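Local structure of putative HAD family hydrolase (Streptomyces avermitilis, 3MMZ) at residues T24-L29 against G109-D114. The protein probably acts as a metal-dependent HAD-type phosphatase of the KdsC family, forming the C-terminal part of a longer protein assigned as an N-acylneuraminate cytidylyltransferase. Residues are numbered along the deposited sequence; the frame is centred on the assembly and turned at random.
Sequences TDDRVL and GNDVND. With CA (calcium ion), chain M.
Asn110 carries its CG between the backbone N and the carbonyl carbon (chi1 79°), and with CG in this position its ND2 lies beside the Asp26 carboxylate and its OD1 at the calcium ion. The two planar groups meet almost perpendicularly, carboxylate and amide planes 87° apart. Asp26 OD2 stands 3.5 Å from Asn110 ND2, where no direct hydrogen bond is made; the link runs through water. One water donates to Asp26 OD1 at 2.9 Å, accepts from Asn110 ND2 and also binds the calcium ion, which places Asp26 in the second shell, where it probably helps orient this metal-bound water. A second water donates to Asp26 OD2 and to Asp111 OD2, bridging two carboxylates whose OD2 atoms are 4.5 Å apart. Arg152 of a second subunit forms a salt bridge with Asp111 and probably eases that like-charge proximity.

The amide of Asn110 is divided between two tasks: OD1 coordinates calcium at 2.3 Å while ND2 serves the shared water. Asp18 and Asp20 complete the protein ligands, the latter through its backbone O. With Asp18 and Asp20 following strand 14-17 and Asn110 following the adjacent parallel strand 105-109, this is the metal site of a HAD Rossmann-like core; the loop leading to the hairpin 27-31/36-41 places Asp26 beside that site, without binding the calcium ion itself.

Asp114 ties down the metal-binding loop by gripping two of its backbone N-H groups. Its OD2 accepts a hydrogen bond from Asn110 N, which comes from above the carboxylate plane, and a second from Asp111 N (3.0 Å) through the anti lone pair; it also accepts from another calcium-bound water. On the other segment, Asp26 N donates to Thr24 OG1 at 3.0 Å, an ST turn that helps hold the backbone at Asp26.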
# COMPACT_ATOMS: atom_id res chain seq x y z
N THR D 24 20.60 2.76 -1.61
CA THR D 24 19.88 1.94 -2.60
C THR D 24 18.87 1.08 -1.86
O THR D 24 18.92 0.96 -0.64
CB THR D 24 20.81 0.98 -3.39
OG1 THR D 24 21.12 -0.16 -2.58
CG2 THR D 24 22.10 1.67 -3.85
N ASP D 25 17.97 0.45 -2.62
CA ASP D 25 16.99 -0.48 -2.06
C ASP D 25 17.55 -1.91 -1.85
O ASP D 25 16.78 -2.86 -1.67
CB ASP D 25 15.72 -0.51 -2.94
CG ASP D 25 15.99 -1.04 -4.35
OD1 ASP D 25 17.13 -1.43 -4.67
OD2 ASP D 25 15.05 -1.07 -5.17
N ASP D 26 18.88 -2.03 -1.89
CA ASP D 26 19.59 -3.31 -1.69
C ASP D 26 19.40 -4.30 -2.85
O ASP D 26 19.75 -5.47 -2.74
CB ASP D 26 19.20 -3.97 -0.36
CG ASP D 26 20.39 -4.41 0.47
OD1 ASP D 26 21.55 -4.08 0.14
OD2 ASP D 26 20.17 -5.11 1.48
N ARG D 27 18.85 -3.82 -3.96
CA ARG D 27 18.80 -4.62 -5.17
C ARG D 27 19.90 -4.23 -6.17
O ARG D 27 20.46 -3.12 -6.10
CB ARG D 27 17.43 -4.50 -5.81
CG ARG D 27 16.34 -5.14 -4.95
CD ARG D 27 15.03 -4.45 -5.14
NE ARG D 27 13.92 -5.09 -4.42
CZ ARG D 27 13.60 -4.89 -3.14
NH1 ARG D 27 14.31 -4.09 -2.34
NH2 ARG D 27 12.54 -5.54 -2.64
N VAL D 28 20.18 -5.14 -7.09
CA VAL D 28 21.15 -4.94 -8.15
C VAL D 28 20.51 -5.38 -9.46
O VAL D 28 19.97 -6.47 -9.55
CB VAL D 28 22.44 -5.78 -7.93
CG1 VAL D 28 23.45 -5.55 -9.06
CG2 VAL D 28 23.07 -5.47 -6.57
N LEU D 29 20.56 -4.52 -10.47
CA LEU D 29 20.16 -4.91 -11.80
C LEU D 29 21.36 -5.55 -12.50
O LEU D 29 22.45 -4.97 -12.53
CB LEU D 29 19.64 -3.71 -12.59
CG LEU D 29 19.02 -4.07 -13.94
CD1 LEU D 29 17.55 -4.44 -13.81
CD2 LEU D 29 19.19 -2.90 -14.89
N GLY D 109 23.28 3.25 8.20
CA GLY D 109 23.40 1.88 7.69
C GLY D 109 22.08 1.13 7.68
O GLY D 109 21.03 1.70 8.03
N ASN D 110 22.12 -0.13 7.27
CA ASN D 110 20.91 -0.93 7.06
C ASN D 110 21.03 -2.40 7.46
O ASN D 110 20.02 -3.08 7.52
CB ASN D 110 20.48 -0.89 5.59
CG ASN D 110 21.31 -1.81 4.73
OD1 ASN D 110 22.52 -1.63 4.62
ND2 ASN D 110 20.68 -2.83 4.15
N ASP D 111 22.24 -2.92 7.70
CA ASP D 111 22.37 -4.37 7.90
C ASP D 111 23.31 -4.75 9.05
O ASP D 111 23.99 -3.89 9.59
CB ASP D 111 22.77 -5.10 6.60
CG ASP D 111 22.08 -6.47 6.45
OD1 ASP D 111 21.92 -7.22 7.44
OD2 ASP D 111 21.69 -6.82 5.32
N VAL D 112 23.32 -6.02 9.42
CA VAL D 112 24.08 -6.46 10.60
C VAL D 112 25.58 -6.16 10.53
O VAL D 112 26.23 -5.95 11.57
CB VAL D 112 23.81 -7.95 10.95
CG1 VAL D 112 22.33 -8.16 11.22
CG2 VAL D 112 24.31 -8.87 9.84
N ASN D 113 26.13 -6.10 9.31
CA ASN D 113 27.53 -5.72 9.18
C ASN D 113 27.79 -4.24 9.49
O ASN D 113 28.95 -3.82 9.52
CB ASN D 113 28.16 -6.18 7.85
CG ASN D 113 27.60 -5.46 6.63
OD1 ASN D 113 27.00 -4.39 6.73
ND2 ASN D 113 27.81 -6.05 5.46
N ASP D 114 26.73 -3.47 9.75
CA ASP D 114 26.88 -2.07 10.19
C ASP D 114 26.93 -1.91 11.71
O ASP D 114 27.25 -0.83 12.22
CB ASP D 114 25.75 -1.20 9.63
CG ASP D 114 25.81 -1.07 8.13
OD1 ASP D 114 26.89 -0.69 7.62
OD2 ASP D 114 24.80 -1.36 7.45
CA CA M . 24.41 -2.14 3.33
O HOH W 1 23.20 -3.96 2.48
O HOH W 2 21.50 -6.94 2.73
O HOH W 3 25.50 -2.75 5.32
O HOH W 4 26.31 -2.70 1.99